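DNA repair protein RAD14 (Saccharomyces cerevisiae, PDB 5A3D) binds kinked, damaged DNA through the zinc-containing DNA-binding domain seen here and is required for the incision step of nucleotide excision repair. Local coordinates at residues K27-S30 with K31-P34; E87-A90 with F91-G95; D14-H18 with D19-L23. All coordinates share one frame; numbering follows the deposited sequence.

Interaction 1 (K27-S30 with K31-P34). With ZN (zinc ion), chain F.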
loop_
_atom_site.group_PDB
_atom_site.type_symbol
_atom_site.label_atom_id
_atom_site.label_comp_id
_atom_site.label_asym_id
_atom_site.label_seq_id
_atom_site.Cartn_x
_atom_site.Cartn_y
_atom_site.Cartn_z
ATOM N N LYS B 27 16.279 30.393 15.560
ATOM C CA LYS B 27 16.728 30.050 14.228
ATOM C C LYS B 27 18.291 29.895 14.221
ATOM O O LYS B 27 18.844 29.022 13.584
ATOM C CB LYS B 27 16.252 31.089 13.200
ATOM C CG LYS B 27 16.699 30.644 11.813
ATOM C CD LYS B 27 15.767 30.737 10.607
ATOM C CE LYS B 27 14.716 31.849 10.506
ATOM N NZ LYS B 27 14.198 31.918 9.074
ATOM N N GLN B 28 18.971 30.763 14.943
ATOM C CA GLN B 28 20.427 30.736 14.940
ATOM C C GLN B 28 20.947 29.373 15.495
ATOM O O GLN B 28 21.823 28.721 14.923
ATOM C CB GLN B 28 21.009 31.934 15.652
ATOM C CG GLN B 28 22.578 31.891 15.860
ATOM C CD GLN B 28 23.178 33.211 16.301
ATOM O OE1 GLN B 28 22.505 34.168 16.582
ATOM N NE2 GLN B 28 24.493 33.240 16.402
ATOM N N CYS B 29 20.400 28.999 16.637
ATOM C CA CYS B 29 20.719 27.772 17.309
ATOM C C CYS B 29 20.342 26.574 16.468
ATOM O O CYS B 29 21.122 25.648 16.418
ATOM C CB CYS B 29 20.085 27.675 18.695
ATOM S SG CYS B 29 20.872 28.730 19.906
ATOM N N SER B 30 19.203 26.620 15.780
ATOM C CA SER B 30 18.892 25.537 14.881
ATOM C C SER B 30 20.001 25.395 13.781
ATOM O O SER B 30 20.330 24.261 13.435
ATOM C CB SER B 30 17.570 25.674 14.200
ATOM O OG SER B 30 17.536 26.655 13.198
ATOM N N LYS B 31 20.527 26.483 13.222
ATOM C CA LYS B 31 21.602 26.356 12.230
ATOM C C LYS B 31 22.923 25.912 12.853
ATOM O O LYS B 31 23.777 25.306 12.154
ATOM C CB LYS B 31 21.830 27.602 11.362
ATOM C CG LYS B 31 20.616 28.137 10.642
ATOM C CD LYS B 31 19.620 27.095 10.175
ATOM C CE LYS B 31 18.774 27.474 8.947
ATOM N NZ LYS B 31 18.618 26.256 8.075
ATOM N N GLU B 32 23.132 26.229 14.133
ATOM C CA GLU B 32 24.369 25.833 14.810
ATOM C C GLU B 32 24.370 24.351 15.256
ATOM O O GLU B 32 25.443 23.757 15.518
ATOM C CB GLU B 32 24.625 26.777 16.003
ATOM C CG GLU B 32 24.921 28.221 15.532
ATOM C CD GLU B 32 24.949 29.303 16.642
ATOM O OE1 GLU B 32 24.308 29.112 17.751
ATOM O OE2 GLU B 32 25.560 30.395 16.356
ATOM N N HIS B 33 23.189 23.726 15.263
ATOM C CA HIS B 33 22.991 22.407 15.806
ATOM C C HIS B 33 22.145 21.505 14.874
ATOM O O HIS B 33 21.065 21.006 15.243
ATOM C CB HIS B 33 22.383 22.533 17.176
ATOM C CG HIS B 33 23.301 23.178 18.127
ATOM N ND1 HIS B 33 24.477 22.569 18.544
ATOM C CD2 HIS B 33 23.270 24.395 18.712
ATOM C CE1 HIS B 33 25.120 23.387 19.356
ATOM N NE2 HIS B 33 24.414 24.505 19.460
ATOM N N PRO B 34 22.607 21.365 13.622
ATOM C CA PRO B 34 21.933 20.537 12.619
ATOM C C PRO B 34 21.825 19.077 12.989
ATOM O O PRO B 34 20.855 18.413 12.595
ATOM C CB PRO B 34 22.823 20.717 11.370
ATOM C CG PRO B 34 24.175 20.936 11.905
ATOM C CD PRO B 34 23.847 21.923 13.069
HETATM ZN ZN ZN F . 19.043 29.919 20.649
#
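Gln28 and Glu32 are brought together by unlike first torsions: CG of Gln28 stands anti to its own backbone N (chi1 172°) while CG of Glu32 lies anti to its carbonyl carbon (chi1 -66°), and both chains run extended from there. One turn apart on helix 27-32, they meet where Gln28 NE2 donates to Glu32 OE2 at 3.0 Å. The carboxylate oxygen is approached from above its plane, although it lies in the amide plane of Gln28, since the two flat groups are turned 64° against each other. The backbone beneath repeats the i to i+4 step, with Glu32 N bonded to Gln28 O at 2.9 Å.

Lys27 O takes two donors from the same face of its plane: Lys31 N at 3.1 Å and the hydroxyl Ser30 OG at 2.7 Å. Ser30 thus turns its buried hydroxyl back onto the helix, and Lys31 CD runs past that oxygen 3.7 Å from OG. At the helix end, His33 leaves helical geometry and its N makes a weak bond to Ser30 O; its imidazole keeps its edge near Cys29 O, with CD2 3.4 Å away, while ND1 is hydrogen-bonded to Glu35.

Cys29 SG binds the zinc ion at 2.3 Å, completing with Cys4, Cys7 and Cys26 a four-cysteine site. The turn therefore carries the last zinc ligand of the finger and leads through His33 straight into helix 34-37, while Lys27 touches Asp14, the N-cap of helix 15-19, and Ser30 packs on Leu17 of that helix.

Interaction 2 (E87-A90 with F91-G95)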
loop_
_atom_site.group_PDB
_atom_site.type_symbol
_atom_site.label_atom_id
_atom_site.label_comp_id
_atom_site.label_asym_id
_atom_site.label_seq_id
_atom_site.Cartn_x
_atom_site.Cartn_y
_atom_site.Cartn_z
ATOM N N GLU B 87 15.813 10.532 14.502
ATOM C CA GLU B 87 16.908 9.808 15.072
ATOM C C GLU B 87 16.475 9.058 16.330
ATOM O O GLU B 87 16.863 7.928 16.559
ATOM C CB GLU B 87 18.032 10.797 15.370
ATOM C CG GLU B 87 19.237 10.160 15.913
ATOM C CD GLU B 87 20.335 11.203 16.073
ATOM O OE1 GLU B 87 21.070 11.385 15.049
ATOM O OE2 GLU B 87 20.395 11.785 17.197
ATOM N N ALA B 88 15.691 9.717 17.159
ATOM C CA ALA B 88 15.244 9.131 18.435
ATOM C C ALA B 88 14.462 7.867 18.164
ATOM O O ALA B 88 14.632 6.875 18.855
ATOM C CB ALA B 88 14.374 10.129 19.172
ATOM N N PHE B 89 13.570 7.901 17.166
ATOM C CA PHE B 89 12.809 6.715 16.739
ATOM C C PHE B 89 13.694 5.614 16.125
ATOM O O PHE B 89 13.531 4.432 16.413
ATOM C CB PHE B 89 11.707 7.133 15.730
ATOM C CG PHE B 89 10.834 5.974 15.313
ATOM C CD1 PHE B 89 9.741 5.572 16.124
ATOM C CD2 PHE B 89 11.198 5.167 14.226
ATOM C CE1 PHE B 89 8.967 4.479 15.769
ATOM C CE2 PHE B 89 10.437 4.055 13.899
ATOM C CZ PHE B 89 9.333 3.714 14.671
ATOM N N ALA B 90 14.596 6.021 15.243
ATOM C CA ALA B 90 15.492 5.140 14.571
ATOM C C ALA B 90 16.413 4.374 15.514
ATOM O O ALA B 90 16.646 3.172 15.310
ATOM C CB ALA B 90 16.306 5.926 13.585
ATOM N N PHE B 91 16.916 5.076 16.532
ATOM C CA PHE B 91 17.770 4.493 17.608
ATOM C C PHE B 91 16.985 3.474 18.438
ATOM O O PHE B 91 17.542 2.484 18.943
ATOM C CB PHE B 91 18.334 5.608 18.551
ATOM C CG PHE B 91 19.489 6.407 17.972
ATOM C CD1 PHE B 91 19.940 6.216 16.690
ATOM C CD2 PHE B 91 20.098 7.403 18.725
ATOM C CE1 PHE B 91 20.972 6.992 16.154
ATOM C CE2 PHE B 91 21.162 8.153 18.230
ATOM C CZ PHE B 91 21.608 7.934 16.933
ATOM N N LYS B 92 15.696 3.741 18.636
ATOM C CA LYS B 92 14.826 2.770 19.314
ATOM C C LYS B 92 14.596 1.520 18.422
ATOM O O LYS B 92 14.614 0.373 18.898
ATOM C CB LYS B 92 13.518 3.445 19.733
ATOM C CG LYS B 92 12.316 2.542 19.976
ATOM C CD LYS B 92 11.033 3.080 19.318
ATOM C CE LYS B 92 10.739 2.508 17.903
ATOM N NZ LYS B 92 10.085 1.135 17.843
ATOM N N LYS B 93 14.378 1.738 17.141
ATOM C CA LYS B 93 14.149 0.654 16.211
ATOM C C LYS B 93 15.344 -0.256 15.984
ATOM O O LYS B 93 15.175 -1.455 15.720
ATOM C CB LYS B 93 13.660 1.204 14.858
ATOM C CG LYS B 93 13.672 0.260 13.670
ATOM C CD LYS B 93 13.014 0.892 12.452
ATOM C CE LYS B 93 12.562 -0.137 11.436
ATOM N NZ LYS B 93 12.165 0.372 10.110
ATOM N N TRP B 94 16.534 0.310 16.027
ATOM C CA TRP B 94 17.673 -0.379 15.531
ATOM C C TRP B 94 18.616 -0.745 16.640
ATOM O O TRP B 94 19.433 -1.609 16.426
ATOM C CB TRP B 94 18.425 0.443 14.477
ATOM C CG TRP B 94 17.664 0.606 13.194
ATOM C CD1 TRP B 94 17.282 1.770 12.631
ATOM C CD2 TRP B 94 17.183 -0.435 12.338
ATOM N NE1 TRP B 94 16.621 1.537 11.450
ATOM C CE2 TRP B 94 16.519 0.186 11.263
ATOM C CE3 TRP B 94 17.239 -1.821 12.383
ATOM C CZ2 TRP B 94 15.923 -0.530 10.241
ATOM C CZ3 TRP B 94 16.645 -2.541 11.385
ATOM C CH2 TRP B 94 15.992 -1.894 10.319
ATOM N N GLY B 95 18.502 -0.105 17.807
ATOM C CA GLY B 95 19.403 -0.367 18.916
ATOM C C GLY B 95 20.521 0.641 18.932
ATOM O O GLY B 95 21.685 0.279 18.769
#
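This is a local contact along one helix, the C-terminal turns of helix 83-94, where side chains three and four residues apart fold over each other just before the helix ends at Gly95, whose phi is positive, and helix 96-113 starts. Two CH-pi contacts carry it.

In the first, Glu87 and Phe91 lie side by side and point the same way. Glu87 CG sits over one face of the Phe91 ring, offset toward the rim, 3.6 Å from the ring centroid and nearest to Phe91 CZ at 3.4 Å. The carboxylate lies almost parallel to the ring, 2° between the planes. Phe91 reaches this position with CG anti to its carbonyl carbon (chi1 -76°), which swings the ring back along the helix toward Glu87.

The second pair crosses obliquely: Lys92, bent at three successive torsions, lays CE over a face of Phe89, 3.8 Å from the ring centroid. Phe89 also meets Phe62 edge-to-face.

Below the side chains the main chain is tied by Phe91 N to Glu87 O at 2.9 Å and Lys93 N to Phe89 O at 2.9 Å. The bond from Trp94 N to Ala90 O is weak, and Trp94 CD1 comes to 3.1 Å from Ala90 O. The indole takes Lys93 CG over one face and gives NE1 to Tyr49 O, while Lys93 NZ reaches Glu55 and Phe50 O.

The chemistry is mixed: one face of each ring takes a methylene of a charged residue, offset toward the rim. Glu87 OE1 goes on to a weak hydrogen bond with Tyr49 OH, and in Lys92 it is the methylene CE, not the ammonium, that lies nearest the ring.

Interaction 3 (D14-H18 with D19-L23); sequences DPVLH and DVFKL
His18 ND1 donates to Asp19 OD1 at 2.9 Å, nearly straight at 167°; the oxygen lies in the imidazole plane, and the donor reaches it on the anti side of the carboxylate. Ring and carboxylate planes stand 67° apart. CG of His18 lies anti to its own N (chi1 178°), which brings ND1 to the carboxylate of the next residue. A leucine in its place would probably leave Asp19 OD1 without this donor and free the carboxylate to turn.

Apolar branches make the other half. Val16 CG1 meets the edge of the Phe21 ring, in its plane, 3.6 Å from Phe21 CE2, while Leu17 CD2 lies 4.1 Å from Phe21 CD2 and 4.2 Å from Leu23 CD1.

The main chain fixes these positions. Asp19 N bonds to Pro15 O at 2.8 Å and Val20 N to Val16 O, then the winding ends at Lys22, where phi turns positive, and Leu23 N closes back on Leu17 O at 2.9 Å. At the other end Asp14 is the N-cap, its OD2 accepting from Leu17 N. Farther out, Leu17 and Phe21 pack on Val82 of strand 78-82, and Leu17 and Leu23 on Tyr37.

In their chemistry the short helix of the zinc finger and the turn after it present two sides: Leu17 and Phe21 are buried against the rest of the domain, whereas the imidazole-carboxylate bond pairs polar groups on a more exposed side.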
loop_
_atom_site.group_PDB
_atom_site.type_symbol
_atom_site.label_atom_id
_atom_site.label_comp_id
_atom_site.label_asym_id
_atom_site.label_seq_id
_atom_site.Cartn_x
_atom_site.Cartn_y
_atom_site.Cartn_z
ATOM N N ASP B 14 12.377 29.999 16.169
ATOM C CA ASP B 14 12.246 29.713 14.777
ATOM C C ASP B 14 10.795 29.310 14.507
ATOM O O ASP B 14 10.310 28.484 15.262
ATOM C CB ASP B 14 13.121 28.536 14.406
ATOM C CG ASP B 14 13.057 28.254 12.972
ATOM O OD1 ASP B 14 13.480 29.073 12.183
ATOM O OD2 ASP B 14 12.461 27.234 12.585
ATOM N N PRO B 15 10.117 29.980 13.547
ATOM C CA PRO B 15 8.682 29.761 13.398
ATOM C C PRO B 15 8.379 28.297 13.068
ATOM O O PRO B 15 7.434 27.711 13.634
ATOM C CB PRO B 15 8.311 30.724 12.282
ATOM C CG PRO B 15 9.216 31.927 12.545
ATOM C CD PRO B 15 10.539 31.243 12.887
ATOM N N VAL B 16 9.196 27.666 12.220
ATOM C CA VAL B 16 8.949 26.282 11.877
ATOM C C VAL B 16 9.169 25.350 13.042
ATOM O O VAL B 16 8.316 24.480 13.348
ATOM C CB VAL B 16 9.681 25.832 10.642
ATOM C CG1 VAL B 16 9.677 24.281 10.473
ATOM C CG2 VAL B 16 9.051 26.419 9.430
ATOM N N LEU B 17 10.324 25.479 13.675
ATOM C CA LEU B 17 10.667 24.601 14.808
ATOM C C LEU B 17 9.696 24.688 15.932
ATOM O O LEU B 17 9.255 23.654 16.477
ATOM C CB LEU B 17 12.074 24.763 15.290
ATOM C CG LEU B 17 13.036 24.229 14.252
ATOM C CD1 LEU B 17 14.458 24.613 14.560
ATOM C CD2 LEU B 17 13.061 22.732 14.045
ATOM N N HIS B 18 9.236 25.887 16.176
ATOM C CA HIS B 18 8.324 26.119 17.237
ATOM C C HIS B 18 6.901 25.695 16.863
ATOM O O HIS B 18 6.269 24.949 17.587
ATOM C CB HIS B 18 8.415 27.614 17.568
ATOM C CG HIS B 18 7.496 28.022 18.632
ATOM N ND1 HIS B 18 6.197 28.372 18.383
ATOM C CD2 HIS B 18 7.628 27.973 19.973
ATOM C CE1 HIS B 18 5.583 28.602 19.530
ATOM N NE2 HIS B 18 6.461 28.419 20.506
ATOM N N ASP B 19 6.382 26.188 15.749
ATOM C CA ASP B 19 4.957 26.012 15.454
ATOM C C ASP B 19 4.703 24.576 15.012
ATOM O O ASP B 19 3.628 23.988 15.361
ATOM C CB ASP B 19 4.443 26.953 14.353
ATOM C CG ASP B 19 4.403 28.420 14.738
ATOM O OD1 ASP B 19 4.648 28.817 15.929
ATOM O OD2 ASP B 19 4.040 29.191 13.788
ATOM N N VAL B 20 5.622 24.001 14.215
ATOM C CA VAL B 20 5.378 22.657 13.603
ATOM C C VAL B 20 5.949 21.572 14.469
ATOM O O VAL B 20 5.294 20.604 14.720
ATOM C CB VAL B 20 6.021 22.505 12.211
ATOM C CG1 VAL B 20 5.886 21.062 11.664
ATOM C CG2 VAL B 20 5.354 23.530 11.256
ATOM N N PHE B 21 7.161 21.743 14.953
ATOM C CA PHE B 21 7.854 20.692 15.617
ATOM C C PHE B 21 7.823 20.860 17.157
ATOM O O PHE B 21 8.341 19.981 17.858
ATOM C CB PHE B 21 9.257 20.591 15.105
ATOM C CG PHE B 21 9.343 20.188 13.665
ATOM C CD1 PHE B 21 9.133 18.885 13.308
ATOM C CD2 PHE B 21 9.515 21.139 12.676
ATOM C CE1 PHE B 21 9.105 18.485 11.957
ATOM C CE2 PHE B 21 9.640 20.763 11.337
ATOM C CZ PHE B 21 9.332 19.426 10.964
ATOM N N LYS B 22 7.259 21.973 17.655
ATOM C CA LYS B 22 7.052 22.203 19.082
ATOM C C LYS B 22 8.342 22.314 19.868
ATOM O O LYS B 22 8.450 21.819 20.979
ATOM C CB LYS B 22 6.132 21.108 19.687
ATOM C CG LYS B 22 5.026 20.721 18.782
ATOM C CD LYS B 22 4.061 21.879 18.617
ATOM C CE LYS B 22 3.007 21.399 17.628
ATOM N NZ LYS B 22 2.040 22.473 17.224
ATOM N N LEU B 23 9.293 23.000 19.286
ATOM C CA LEU B 23 10.646 23.115 19.888
ATOM C C LEU B 23 10.876 24.575 20.158
ATOM O O LEU B 23 10.731 25.397 19.244
ATOM C CB LEU B 23 11.678 22.565 18.922
ATOM C CG LEU B 23 11.688 21.037 18.771
ATOM C CD1 LEU B 23 12.614 20.591 17.630
ATOM C CD2 LEU B 23 12.109 20.399 20.045
#

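How the interactions relate
From the N terminus the three contacts come in series, none crossing or enclosing another. Residues 14-23 (interaction 3) close the short helix 15-19 and the turn after it, inside the zinc finger. Residues 27-34 (interaction 1) follow after three residues and cover helix 27-32, which holds the last zinc ligand, and the step into helix 34-37. These two touch: Leu17 CD1 packs 3.3 Å from Ser30 CB, joining the finger's two helices. Interaction 2 comes much later, after the antiparallel sheet, at the end of helix 83-94. It touches neither, its centre lying about 23 Å from that of interaction 1 and about 22 Å from that of interaction 3, and it leads into the long helix 96-113.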